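PDB 4AW7: beta-porphyranase A, which hydrolyses the beta-D-galactose-(1->4)-alpha-L-galactose-6-sulfate linkages of the red-algal polysaccharide porphyran, releasing mostly a sulfated disaccharide. Local coordinates for residues V368-V373 with A386-G390; E165-Y171 with M214-A219; Y94-V100 with R183-K187; Y285-V291 with R354-K358. One frame throughout, in Å; residues are numbered along the deposited sequence.

Contact 1 of 4, residues V368-V373 with A386-G390; sequences VKGERV and AFKDG
Arg372 and Phe387 run alongside each other from neighbouring strands, a non-hydrogen-bonded pair of the antiparallel beta hairpin formed by strands 371-377 and 382-389. The planes of guanidinium and ring are 83° apart, with Phe387 CE1 over one face of the guanidinium, and Arg372 CG packs 3.6 Å from Phe387 CE1. The guanidinium nitrogens bond to Ser36 O, Met305 O and Gln308 OE1, which ties the hairpin to the Ser36 loop and to the C-terminal end of helix 293-305 with the residues just after it. Val368 crosses the phenylalanine at about a right angle, its CG1 3.8 Å from Phe387 CD2. Glu371 and Lys388, a hydrogen-bonded pair, share the other face of the sheet, where Val373 CG1 rests on Lys388 CB. Lys388 runs straight as far as CE and then bends at chi4, bringing NZ to Gly390 O, while the Glu371 carboxylate forms a salt bridge with Arg29. Gly370 lies close against the opposite strand, its CA 3.4 Å from Lys388 O. That same Lys388 oxygen accepts from Glu371 N at 2.9 Å, and a water donates to both Lys388 O and Glu371 OE1, its oxygen 2.8 Å from each of the two.

Contact 2 of 4, residues E165-Y171 with M214-A219; sequences ELMVDFY and MFIDRA
With CG anti to the backbone N (chi1 -173°) and the chain extended from there to NE, Arg218 reaches across to Glu165 and Asp169, one helical turn apart on helix 160-179. Asp169 turns its carboxylate to meet it, CG lying opposite its own carbonyl carbon. The grip is side-on and almost straight: Arg218 NE donates to Asp169 OD1 at 2.8 Å and Arg218 NH2 to Asp169 OD2 at 2.9 Å, both on the syn side though tilted from the carboxylate plane. Glu165 instead crosses one face of the guanidinium, its CB over the centre, and its OE1 makes a long, purely electrostatic pairing with Arg218 NH1 at 3.9 Å; Glu165 OE2 bonds to Gln161. Deeper in, Val168 is a knob in a hole made by Met214, Phe215, Arg218 and Ala219, with CG1 3.6 Å from Ala219 CB and CG2 3.6 Å from Met214 SD. Phe215 directs its edge at the face of Tyr171, planes 86° apart, while Tyr171 OH is held by Leu144 O beside the substrate-binding Asn145. The segments cross at -47° around this single knob, flanked by the Glu165-Asp169-Arg218 salt-bridge network; their helices follow strands 136-142 and 189-195 on the outside of the (beta/alpha)8 (TIM) barrel.

Contact 3 of 4, residues Y94-V100 with R183-K187; sequences YSGNISV and RLNGK
Arg183 opens the 183-187 loop by reaching into the bend at Gly96. Its chain turns at chi3 (57°), and the guanidinium arrives end-on: NH2 and NH1 both donate to Gly96 O, at 2.9 and 3.0 Å, with that oxygen close to the guanidinium plane. The flat group is sandwiched, Ser95 CA over one face and Ile98 CD1 over the other, while the Tyr94 side chain runs across that of Arg183, ring and guanidinium planes 65° apart. Arg183 NE bonds to Ser132 O at the end of helix 120-132, so one side chain links three pieces of chain. The bend itself is braced by Tyr94, whose OH donates to Asn97 O at 2.6 Å and whose ring has Gly96 N over its centre. Leu184 comes next, touching the tip of Ile98 with CD2 4.0 Å from Ile98 CD1, and it also packs against Tyr131 and Ile178. Lys187 completes the loop, its N donating to Leu184 O. Extended beyond CG, its side chain passes Val100, with CB 3.9 Å from Val100 CG2, and NZ donates to Ile98 O at 2.8 Å in the carbonyl plane, on a lone pair. The contact joins the residues leading into strand 99-101 to the helix-to-strand connection after helix 160-179, and is peripheral loop packing of the (beta/alpha)8 barrel.

Contact 4 of 4, residues Y285-V291 with R354-K358; sequences YDDISSV and RLNDK
Charge pairing joins Asp287 to Arg354, the two side chains coming from opposite directions with carboxylate and guanidinium planes 74° apart. Arg354 approaches end-on and spends both terminal nitrogens on one oxygen: NH2 lies 3.1 Å and NH1 3.3 Å from Asp287 OD1, on its syn side. The anti lone pair of that oxygen takes a third bond, from Tyr285 OH at 2.6 Å, so three donors converge on OD1 and hold the carboxylate in place. A water adds to the set, donating to Asp287 OD1 and accepting from Asp357 N.

Flat groups meet at Asn356. The Tyr285 ring and the Asn356 amide run antiparallel with their planes only 5° apart, and Tyr285 OH comes 3.2 Å from Asn356 CB. The amide is fixed at both ends: OD1 caps the coming helix by accepting from Lys358 N at 3.0 Å, and ND2 bonds to Ala338 O. Apolar contact is looser, Val291 CG1 lying 4.2 Å from Lys358 CG. Lys358 CE passes 3.4 Å from Ser290 O, while NZ bonds to the carbonyls of Ser336 and Ala338; the side chain lies about 6 Å from that of the substrate-binding Ser319.

Side-chain-to-backbone bonds shape the 285-291 loop. Asp286 OD1 accepts from Ile288 N and Ser289 N from opposite faces of its plane, an Asx turn and motif, and Asp286 N donates to Ser290 OG.

This loop leads into helix 293-305, and the facing segment runs from strand 353-355, paired with strand 340-342, into helix 359-365.

Contacts 2, 3 and 4 belong to the catalytic part with its parallel sheet, whereas contact 1 lies in the beta hairpin of the mixed sheet, on the opposite side of the chain's centre from contact 2. Along the sequence the segments of contacts 2 and 3 alternate, and helix 160-179 connects them: it carries 165-171 and leads into the 183-187 loop. Their centres are 26 Å apart. Contact 4 follows, 38 and 39 Å from contacts 2 and 3 between centres, and contact 1 closes the series 30 Å from contact 4. None touches another: contacts 2 to 4 secure different parts of the barrel and contact 1 the beta-sandwich domain, with contacts 2 and 4 nearer the substrate-binding residues.

Contact 1 of 4, residues V368-V373 with A386-G390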
loop_
_atom_site.group_PDB
_atom_site.type_symbol
_atom_site.label_atom_id
_atom_site.label_comp_id
_atom_site.label_asym_id
_atom_site.label_seq_id
_atom_site.Cartn_x
_atom_site.Cartn_y
_atom_site.Cartn_z
ATOM N N VAL A 368 1.669 -17.167 8.233
ATOM C CA VAL A 368 2.895 -16.383 8.172
ATOM C C VAL A 368 2.794 -15.233 9.174
ATOM O O VAL A 368 1.891 -14.411 9.114
ATOM C CB VAL A 368 3.189 -15.845 6.759
ATOM C CG1 VAL A 368 4.422 -14.926 6.761
ATOM C CG2 VAL A 368 3.347 -16.994 5.754
ATOM N N LYS A 369 3.738 -15.195 10.074
ATOM C CA LYS A 369 3.828 -14.203 11.140
ATOM C C LYS A 369 5.184 -14.345 11.831
ATOM O O LYS A 369 5.972 -15.251 11.500
ATOM C CB LYS A 369 2.670 -14.351 12.105
ATOM C CG LYS A 369 2.751 -15.612 12.862
ATOM C CD LYS A 369 1.687 -15.809 13.956
ATOM C CE LYS A 369 0.326 -15.850 13.408
ATOM N NZ LYS A 369 -0.531 -16.809 14.172
ATOM N N GLY A 370 5.427 -13.506 12.820
ATOM C CA GLY A 370 6.655 -13.535 13.562
ATOM C C GLY A 370 7.478 -12.297 13.422
ATOM O O GLY A 370 7.100 -11.345 12.726
ATOM N N GLU A 371 8.637 -12.296 14.048
ATOM C CA GLU A 371 9.573 -11.190 13.960
ATOM C C GLU A 371 10.319 -11.247 12.654
ATOM O O GLU A 371 10.806 -12.290 12.224
ATOM C CB GLU A 371 10.551 -11.228 15.116
ATOM C CG GLU A 371 9.865 -10.855 16.455
ATOM C CD GLU A 371 10.766 -10.966 17.646
ATOM O OE1 GLU A 371 11.321 -12.054 17.836
ATOM O OE2 GLU A 371 10.864 -9.984 18.402
ATOM N N ARG A 372 10.440 -10.114 11.993
ATOM C CA ARG A 372 11.302 -10.019 10.844
ATOM C C ARG A 372 12.708 -10.455 11.216
ATOM O O ARG A 372 13.194 -10.141 12.306
ATOM C CB ARG A 372 11.338 -8.575 10.338
ATOM C CG ARG A 372 10.096 -8.145 9.634
ATOM C CD ARG A 372 10.056 -6.639 9.486
ATOM N NE ARG A 372 8.945 -6.197 8.630
ATOM C CZ ARG A 372 7.680 -6.100 9.021
ATOM N NH1 ARG A 372 7.287 -6.337 10.270
ATOM N NH2 ARG A 372 6.760 -5.758 8.134
ATOM N N VAL A 373 13.354 -11.139 10.276
ATOM C CA VAL A 373 14.780 -11.433 10.382
ATOM C C VAL A 373 15.509 -10.853 9.192
ATOM O O VAL A 373 14.890 -10.481 8.189
ATOM C CB VAL A 373 15.092 -12.935 10.560
ATOM C CG1 VAL A 373 14.404 -13.428 11.875
ATOM C CG2 VAL A 373 14.648 -13.743 9.341
ATOM N N ALA A 386 11.374 -12.285 5.258
ATOM C CA ALA A 386 11.536 -13.434 6.155
ATOM C C ALA A 386 11.075 -13.074 7.545
ATOM O O ALA A 386 11.302 -11.964 8.027
ATOM C CB ALA A 386 13.003 -13.886 6.198
ATOM N N PHE A 387 10.454 -14.042 8.202
ATOM C CA PHE A 387 9.888 -13.896 9.555
ATOM C C PHE A 387 10.128 -15.158 10.341
ATOM O O PHE A 387 10.068 -16.269 9.804
ATOM C CB PHE A 387 8.365 -13.625 9.522
ATOM C CG PHE A 387 7.958 -12.573 8.541
ATOM C CD1 PHE A 387 8.007 -11.237 8.888
ATOM C CD2 PHE A 387 7.551 -12.908 7.253
ATOM C CE1 PHE A 387 7.642 -10.234 7.977
ATOM C CE2 PHE A 387 7.200 -11.933 6.344
ATOM C CZ PHE A 387 7.238 -10.601 6.700
ATOM N N LYS A 388 10.374 -14.980 11.641
ATOM C CA LYS A 388 10.599 -16.104 12.551
ATOM C C LYS A 388 9.618 -16.000 13.709
ATOM O O LYS A 388 9.602 -15.010 14.440
ATOM C CB LYS A 388 12.026 -16.088 13.062
ATOM C CG LYS A 388 12.402 -17.269 13.950
ATOM C CD LYS A 388 13.866 -17.140 14.570
ATOM C CE LYS A 388 14.261 -18.383 15.401
ATOM N NZ LYS A 388 13.421 -18.580 16.629
ATOM N N ASP A 389 8.775 -17.011 13.839
ATOM C CA ASP A 389 7.774 -17.103 14.895
ATOM C C ASP A 389 8.091 -18.319 15.728
ATOM O O ASP A 389 7.768 -19.437 15.345
ATOM C CB ASP A 389 6.400 -17.242 14.292
ATOM C CG ASP A 389 5.294 -17.278 15.312
ATOM O OD1 ASP A 389 5.479 -16.713 16.387
ATOM O OD2 ASP A 389 4.232 -17.862 14.998
ATOM N N GLY A 390 8.754 -18.094 16.848
ATOM C CA GLY A 390 9.224 -19.189 17.687
ATOM C C GLY A 390 10.065 -20.136 16.848
ATOM O O GLY A 390 11.059 -19.722 16.249
HETATM O O HOH W 1 11.143 -14.590 16.696
#

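Contact 2 of 4, residues E165-Y171 with M214-A219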
loop_
_atom_site.group_PDB
_atom_site.type_symbol
_atom_site.label_atom_id
_atom_site.label_comp_id
_atom_site.label_asym_id
_atom_site.label_seq_id
_atom_site.Cartn_x
_atom_site.Cartn_y
_atom_site.Cartn_z
ATOM N N GLU A 165 -11.410 21.698 -4.359
ATOM C CA GLU A 165 -11.176 22.455 -3.147
ATOM C C GLU A 165 -12.293 22.254 -2.108
ATOM O O GLU A 165 -12.033 22.114 -0.911
ATOM C CB GLU A 165 -10.962 23.945 -3.455
ATOM C CG GLU A 165 -9.668 24.217 -4.185
ATOM C CD GLU A 165 -9.522 25.607 -4.733
ATOM O OE1 GLU A 165 -10.487 26.389 -4.635
ATOM O OE2 GLU A 165 -8.451 25.906 -5.285
ATOM N N LEU A 166 -13.545 22.229 -2.550
ATOM C CA LEU A 166 -14.682 21.952 -1.661
ATOM C C LEU A 166 -14.553 20.536 -1.055
ATOM O O LEU A 166 -14.784 20.352 0.153
ATOM C CB LEU A 166 -16.004 22.108 -2.430
ATOM C CG LEU A 166 -17.298 21.816 -1.641
ATOM C CD1 LEU A 166 -17.391 22.780 -0.427
ATOM C CD2 LEU A 166 -18.490 21.942 -2.544
ATOM N N MET A 167 -14.165 19.561 -1.854
ATOM C CA MET A 167 -13.987 18.182 -1.356
ATOM C C MET A 167 -12.887 18.141 -0.296
ATOM O O MET A 167 -13.023 17.443 0.719
ATOM C CB MET A 167 -13.665 17.295 -2.544
ATOM C CG MET A 167 -14.841 17.022 -3.433
ATOM S SD MET A 167 -14.331 16.333 -5.043
ATOM C CE MET A 167 -15.888 15.612 -5.604
ATOM N N VAL A 168 -11.817 18.875 -0.516
ATOM C CA VAL A 168 -10.747 18.942 0.463
ATOM C C VAL A 168 -11.218 19.639 1.740
ATOM O O VAL A 168 -10.888 19.209 2.845
ATOM C CB VAL A 168 -9.479 19.574 -0.118
ATOM C CG1 VAL A 168 -8.381 19.738 0.934
ATOM C CG2 VAL A 168 -8.952 18.716 -1.300
ATOM N N ASP A 169 -12.014 20.717 1.611
ATOM C CA ASP A 169 -12.546 21.408 2.774
ATOM C C ASP A 169 -13.485 20.503 3.590
ATOM O O ASP A 169 -13.531 20.595 4.815
ATOM C CB ASP A 169 -13.268 22.681 2.328
ATOM C CG ASP A 169 -12.339 23.772 1.884
ATOM O OD1 ASP A 169 -11.123 23.741 2.179
ATOM O OD2 ASP A 169 -12.857 24.728 1.224
ATOM N N PHE A 170 -14.231 19.653 2.903
ATOM C CA PHE A 170 -15.114 18.652 3.521
ATOM C C PHE A 170 -14.249 17.709 4.362
ATOM O O PHE A 170 -14.509 17.515 5.563
ATOM C CB PHE A 170 -15.863 17.957 2.385
ATOM C CG PHE A 170 -16.925 16.954 2.762
ATOM C CD1 PHE A 170 -18.232 17.333 2.949
ATOM C CD2 PHE A 170 -16.634 15.596 2.779
ATOM C CE1 PHE A 170 -19.218 16.404 3.178
ATOM C CE2 PHE A 170 -17.601 14.665 2.979
ATOM C CZ PHE A 170 -18.908 15.062 3.210
ATOM N N TYR A 171 -13.205 17.153 3.753
ATOM C CA TYR A 171 -12.262 16.327 4.510
ATOM C C TYR A 171 -11.701 17.052 5.751
ATOM O O TYR A 171 -11.656 16.503 6.866
ATOM C CB TYR A 171 -11.085 15.891 3.635
ATOM C CG TYR A 171 -11.211 14.553 2.938
ATOM C CD1 TYR A 171 -10.753 13.395 3.542
ATOM C CD2 TYR A 171 -11.711 14.421 1.643
ATOM C CE1 TYR A 171 -10.846 12.178 2.940
ATOM C CE2 TYR A 171 -11.783 13.189 1.010
ATOM C CZ TYR A 171 -11.326 12.053 1.666
ATOM O OH TYR A 171 -11.339 10.791 1.119
ATOM N N MET A 214 -2.039 19.795 -2.765
ATOM C CA MET A 214 -3.102 20.663 -2.302
ATOM C C MET A 214 -3.854 20.029 -1.138
ATOM O O MET A 214 -4.150 20.698 -0.145
ATOM C CB MET A 214 -4.026 21.004 -3.469
ATOM C CG MET A 214 -5.167 21.978 -3.123
ATOM S SD MET A 214 -6.647 21.212 -2.493
ATOM C CE MET A 214 -7.359 20.594 -4.042
ATOM N N PHE A 215 -4.117 18.720 -1.217
ATOM C CA PHE A 215 -4.756 18.018 -0.113
ATOM C C PHE A 215 -3.940 18.079 1.158
ATOM O O PHE A 215 -4.465 18.401 2.246
ATOM C CB PHE A 215 -5.047 16.558 -0.499
ATOM C CG PHE A 215 -5.783 15.819 0.557
ATOM C CD1 PHE A 215 -7.138 16.003 0.724
ATOM C CD2 PHE A 215 -5.121 14.953 1.439
ATOM C CE1 PHE A 215 -7.820 15.388 1.755
ATOM C CE2 PHE A 215 -5.812 14.335 2.462
ATOM C CZ PHE A 215 -7.165 14.562 2.623
ATOM N N ILE A 216 -2.653 17.771 1.048
ATOM C CA ILE A 216 -1.783 17.822 2.200
ATOM C C ILE A 216 -1.740 19.232 2.792
ATOM O O ILE A 216 -1.805 19.405 4.012
ATOM C CB ILE A 216 -0.382 17.271 1.883
ATOM C CG1 ILE A 216 -0.477 15.766 1.558
ATOM C CG2 ILE A 216 0.579 17.504 3.042
ATOM C CD1 ILE A 216 0.797 15.149 1.008
ATOM N N ASP A 217 -1.657 20.246 1.941
ATOM C CA ASP A 217 -1.589 21.633 2.422
ATOM C C ASP A 217 -2.879 22.086 3.092
ATOM O O ASP A 217 -2.853 22.762 4.109
ATOM C CB ASP A 217 -1.268 22.563 1.240
ATOM C CG ASP A 217 0.147 22.442 0.754
ATOM O OD1 ASP A 217 1.041 21.973 1.519
ATOM O OD2 ASP A 217 0.394 22.872 -0.399
ATOM N N ARG A 218 -4.016 21.743 2.526
ATOM C CA ARG A 218 -5.293 22.333 2.890
ATOM C C ARG A 218 -6.083 21.492 3.903
ATOM O O ARG A 218 -6.808 22.030 4.719
ATOM C CB ARG A 218 -6.116 22.584 1.622
ATOM C CG ARG A 218 -7.413 23.329 1.737
ATOM C CD ARG A 218 -7.838 23.801 0.343
ATOM N NE ARG A 218 -9.124 24.469 0.391
ATOM C CZ ARG A 218 -9.448 25.523 -0.348
ATOM N NH1 ARG A 218 -8.581 26.040 -1.212
ATOM N NH2 ARG A 218 -10.661 26.049 -0.235
ATOM N N ALA A 219 -5.960 20.171 3.867
ATOM C CA ALA A 219 -6.565 19.263 4.841
ATOM C C ALA A 219 -5.577 18.453 5.676
ATOM O O ALA A 219 -5.991 17.865 6.683
ATOM C CB ALA A 219 -7.535 18.301 4.136
HETATM O O HOH W 2 -12.206 27.259 -3.002
#

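Contact 3 of 4, residues Y94-V100 with R183-K187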
loop_
_atom_site.group_PDB
_atom_site.type_symbol
_atom_site.label_atom_id
_atom_site.label_comp_id
_atom_site.label_asym_id
_atom_site.label_seq_id
_atom_site.Cartn_x
_atom_site.Cartn_y
_atom_site.Cartn_z
ATOM N N TYR A 94 -26.389 9.176 22.838
ATOM C CA TYR A 94 -25.723 7.993 23.420
ATOM C C TYR A 94 -24.434 8.468 24.077
ATOM O O TYR A 94 -23.573 9.031 23.413
ATOM C CB TYR A 94 -25.455 6.910 22.350
ATOM C CG TYR A 94 -24.615 5.773 22.872
ATOM C CD1 TYR A 94 -25.167 4.806 23.708
ATOM C CD2 TYR A 94 -23.251 5.683 22.575
ATOM C CE1 TYR A 94 -24.390 3.759 24.206
ATOM C CE2 TYR A 94 -22.463 4.634 23.078
ATOM C CZ TYR A 94 -23.048 3.674 23.893
ATOM O OH TYR A 94 -22.309 2.623 24.424
ATOM N N SER A 95 -24.262 8.195 25.371
ATOM C CA SER A 95 -23.100 8.634 26.128
ATOM C C SER A 95 -22.333 7.464 26.759
ATOM O O SER A 95 -21.429 7.676 27.563
ATOM C CB SER A 95 -23.579 9.557 27.244
ATOM O OG SER A 95 -24.620 8.946 27.969
ATOM N N GLY A 96 -22.663 6.249 26.348
ATOM C CA GLY A 96 -21.947 5.078 26.823
ATOM C C GLY A 96 -20.592 4.867 26.153
ATOM O O GLY A 96 -20.072 5.727 25.437
ATOM N N ASN A 97 -20.009 3.705 26.408
ATOM C CA ASN A 97 -18.713 3.313 25.871
ATOM C C ASN A 97 -18.771 3.229 24.337
ATOM O O ASN A 97 -19.755 2.762 23.759
ATOM C CB ASN A 97 -18.277 1.950 26.448
ATOM C CG ASN A 97 -16.951 1.457 25.893
ATOM O OD1 ASN A 97 -15.887 1.968 26.266
ATOM N ND2 ASN A 97 -17.003 0.462 24.990
ATOM N N ILE A 98 -17.700 3.698 23.706
ATOM C CA ILE A 98 -17.523 3.533 22.260
ATOM C C ILE A 98 -16.449 2.485 22.031
ATOM O O ILE A 98 -15.297 2.637 22.422
ATOM C CB ILE A 98 -17.156 4.842 21.566
ATOM C CG1 ILE A 98 -18.218 5.905 21.834
ATOM C CG2 ILE A 98 -16.998 4.596 20.065
ATOM C CD1 ILE A 98 -17.979 7.230 21.161
ATOM N N SER A 99 -16.846 1.430 21.348
ATOM C CA SER A 99 -15.904 0.429 20.878
ATOM C C SER A 99 -15.538 0.706 19.429
ATOM O O SER A 99 -16.291 1.359 18.698
ATOM C CB SER A 99 -16.517 -0.945 20.954
ATOM O OG SER A 99 -16.665 -1.396 22.291
ATOM N N VAL A 100 -14.388 0.175 19.030
ATOM C CA VAL A 100 -13.821 0.414 17.707
ATOM C C VAL A 100 -13.703 -0.888 16.929
ATOM O O VAL A 100 -13.068 -1.843 17.412
ATOM C CB VAL A 100 -12.433 1.052 17.814
ATOM C CG1 VAL A 100 -11.847 1.245 16.440
ATOM C CG2 VAL A 100 -12.477 2.374 18.559
ATOM N N ARG A 183 -14.650 12.098 22.864
ATOM C CA ARG A 183 -15.129 10.714 22.778
ATOM C C ARG A 183 -14.548 9.948 21.587
ATOM O O ARG A 183 -14.485 8.725 21.600
ATOM C CB ARG A 183 -16.632 10.653 22.732
ATOM C CG ARG A 183 -17.237 10.948 24.085
ATOM C CD ARG A 183 -18.715 11.062 24.037
ATOM N NE ARG A 183 -19.505 9.941 23.517
ATOM C CZ ARG A 183 -19.734 8.796 24.165
ATOM N NH1 ARG A 183 -19.185 8.556 25.351
ATOM N NH2 ARG A 183 -20.532 7.905 23.627
ATOM N N LEU A 184 -14.155 10.674 20.543
ATOM C CA LEU A 184 -13.602 10.044 19.317
ATOM C C LEU A 184 -12.105 10.206 19.151
ATOM O O LEU A 184 -11.464 9.357 18.526
ATOM C CB LEU A 184 -14.271 10.677 18.104
ATOM C CG LEU A 184 -15.771 10.523 18.041
ATOM C CD1 LEU A 184 -16.362 11.251 16.832
ATOM C CD2 LEU A 184 -16.202 9.060 18.040
ATOM N N ASN A 185 -11.533 11.295 19.662
ATOM C CA ASN A 185 -10.131 11.620 19.454
ATOM C C ASN A 185 -9.274 10.498 20.034
ATOM O O ASN A 185 -9.442 10.102 21.205
ATOM C CB ASN A 185 -9.787 12.966 20.110
ATOM C CG ASN A 185 -8.406 13.515 19.720
ATOM O OD1 ASN A 185 -7.687 14.067 20.558
ATOM N ND2 ASN A 185 -8.036 13.372 18.461
ATOM N N GLY A 186 -8.376 9.960 19.216
ATOM C CA GLY A 186 -7.547 8.825 19.604
ATOM C C GLY A 186 -8.119 7.461 19.242
ATOM O O GLY A 186 -7.357 6.484 19.211
ATOM N N LYS A 187 -9.438 7.366 19.046
ATOM C CA LYS A 187 -10.133 6.130 18.687
ATOM C C LYS A 187 -10.350 5.962 17.189
ATOM O O LYS A 187 -10.143 4.884 16.638
ATOM C CB LYS A 187 -11.500 6.032 19.378
ATOM C CG LYS A 187 -11.361 5.641 20.784
ATOM C CD LYS A 187 -12.657 5.340 21.410
ATOM C CE LYS A 187 -12.353 4.817 22.798
ATOM N NZ LYS A 187 -13.577 4.586 23.479
#

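Contact 4 of 4, residues Y285-V291 with R354-K358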
loop_
_atom_site.group_PDB
_atom_site.type_symbol
_atom_site.label_atom_id
_atom_site.label_comp_id
_atom_site.label_asym_id
_atom_site.label_seq_id
_atom_site.Cartn_x
_atom_site.Cartn_y
_atom_site.Cartn_z
ATOM N N TYR A 285 -17.629 -10.471 -13.320
ATOM C CA TYR A 285 -16.680 -11.484 -12.928
ATOM C C TYR A 285 -16.545 -12.554 -13.981
ATOM O O TYR A 285 -17.545 -13.025 -14.557
ATOM C CB TYR A 285 -17.174 -12.157 -11.650
ATOM C CG TYR A 285 -16.284 -13.292 -11.185
ATOM C CD1 TYR A 285 -15.149 -13.064 -10.373
ATOM C CD2 TYR A 285 -16.567 -14.603 -11.540
ATOM C CE1 TYR A 285 -14.347 -14.113 -9.990
ATOM C CE2 TYR A 285 -15.770 -15.664 -11.140
ATOM C CZ TYR A 285 -14.653 -15.412 -10.358
ATOM O OH TYR A 285 -13.860 -16.454 -9.950
ATOM N N ASP A 286 -15.300 -12.942 -14.205
ATOM C CA ASP A 286 -14.913 -14.066 -15.036
ATOM C C ASP A 286 -13.875 -14.909 -14.268
ATOM O O ASP A 286 -12.920 -14.315 -13.816
ATOM C CB ASP A 286 -14.261 -13.473 -16.293
ATOM C CG ASP A 286 -13.837 -14.514 -17.280
ATOM O OD1 ASP A 286 -12.757 -15.075 -17.122
ATOM O OD2 ASP A 286 -14.592 -14.767 -18.234
ATOM N N ASP A 287 -14.006 -16.237 -14.187
ATOM C CA ASP A 287 -13.037 -17.082 -13.443
ATOM C C ASP A 287 -11.579 -16.956 -13.891
ATOM O O ASP A 287 -10.692 -17.206 -13.092
ATOM C CB ASP A 287 -13.353 -18.587 -13.515
ATOM C CG ASP A 287 -14.343 -19.081 -12.463
ATOM O OD1 ASP A 287 -14.388 -18.590 -11.315
ATOM O OD2 ASP A 287 -15.055 -20.075 -12.787
ATOM N N ILE A 288 -11.311 -16.618 -15.138
ATOM C CA ILE A 288 -9.911 -16.479 -15.565
ATOM C C ILE A 288 -9.452 -15.042 -15.486
ATOM O O ILE A 288 -8.414 -14.733 -14.902
ATOM C CB ILE A 288 -9.682 -16.964 -17.001
ATOM C CG1 ILE A 288 -9.986 -18.471 -17.112
ATOM C CG2 ILE A 288 -8.240 -16.630 -17.414
ATOM C CD1 ILE A 288 -10.204 -18.974 -18.556
ATOM N N SER A 289 -10.230 -14.121 -16.016
ATOM C CA SER A 289 -9.720 -12.789 -16.028
ATOM C C SER A 289 -9.696 -12.146 -14.623
ATOM O O SER A 289 -8.786 -11.426 -14.289
ATOM C CB SER A 289 -10.405 -11.945 -17.101
ATOM O OG SER A 289 -11.483 -11.245 -16.611
ATOM N N SER A 290 -10.684 -12.453 -13.787
ATOM C CA SER A 290 -10.824 -11.750 -12.523
ATOM C C SER A 290 -9.831 -12.235 -11.460
ATOM O O SER A 290 -9.554 -11.502 -10.506
ATOM C CB SER A 290 -12.267 -11.822 -12.023
ATOM O OG SER A 290 -13.201 -11.344 -13.001
ATOM N N VAL A 291 -9.205 -13.399 -11.642
ATOM C CA VAL A 291 -8.111 -13.847 -10.754
ATOM C C VAL A 291 -6.717 -13.338 -11.150
ATOM O O VAL A 291 -5.764 -13.471 -10.336
ATOM C CB VAL A 291 -8.070 -15.377 -10.581
ATOM C CG1 VAL A 291 -9.430 -15.863 -10.151
ATOM C CG2 VAL A 291 -7.573 -16.100 -11.851
ATOM N N ARG A 354 -19.657 -20.478 -3.850
ATOM C CA ARG A 354 -18.356 -21.055 -4.155
ATOM C C ARG A 354 -17.276 -20.003 -3.859
ATOM O O ARG A 354 -17.298 -18.897 -4.392
ATOM C CB ARG A 354 -18.300 -21.490 -5.640
ATOM C CG ARG A 354 -16.958 -21.871 -6.196
ATOM C CD ARG A 354 -17.066 -22.379 -7.638
ATOM N NE ARG A 354 -17.431 -21.325 -8.591
ATOM C CZ ARG A 354 -16.555 -20.484 -9.151
ATOM N NH1 ARG A 354 -15.257 -20.550 -8.843
ATOM N NH2 ARG A 354 -16.980 -19.571 -10.027
ATOM N N LEU A 355 -16.325 -20.371 -3.025
ATOM C CA LEU A 355 -15.104 -19.585 -2.811
ATOM C C LEU A 355 -14.190 -19.725 -4.029
ATOM O O LEU A 355 -13.773 -20.835 -4.345
ATOM C CB LEU A 355 -14.456 -20.117 -1.521
ATOM C CG LEU A 355 -13.187 -19.448 -1.068
ATOM C CD1 LEU A 355 -13.426 -17.919 -0.807
ATOM C CD2 LEU A 355 -12.672 -20.190 0.179
ATOM N N ASN A 356 -13.907 -18.624 -4.734
ATOM C CA ASN A 356 -13.109 -18.690 -5.959
ATOM C C ASN A 356 -11.596 -18.780 -5.685
ATOM O O ASN A 356 -11.159 -18.769 -4.528
ATOM C CB ASN A 356 -13.505 -17.586 -6.940
ATOM C CG ASN A 356 -13.174 -16.196 -6.460
ATOM O OD1 ASN A 356 -12.119 -15.975 -5.838
ATOM N ND2 ASN A 356 -14.028 -15.221 -6.800
ATOM N N ASP A 357 -10.801 -18.882 -6.750
ATOM C CA ASP A 357 -9.380 -19.163 -6.604
ATOM C C ASP A 357 -8.586 -17.991 -6.025
ATOM O O ASP A 357 -7.395 -18.182 -5.732
ATOM C CB ASP A 357 -8.742 -19.640 -7.925
ATOM C CG ASP A 357 -9.060 -21.066 -8.259
ATOM O OD1 ASP A 357 -9.752 -21.770 -7.477
ATOM O OD2 ASP A 357 -8.534 -21.514 -9.304
ATOM N N LYS A 358 -9.209 -16.823 -5.832
ATOM C CA LYS A 358 -8.547 -15.776 -5.056
ATOM C C LYS A 358 -8.200 -16.247 -3.644
ATOM O O LYS A 358 -7.288 -15.698 -3.007
ATOM C CB LYS A 358 -9.353 -14.504 -5.033
ATOM C CG LYS A 358 -9.652 -13.927 -6.393
ATOM C CD LYS A 358 -10.662 -12.794 -6.281
ATOM C CE LYS A 358 -11.212 -12.371 -7.609
ATOM N NZ LYS A 358 -12.133 -11.223 -7.443
HETATM O O HOH W 3 -11.983 -19.645 -9.368
#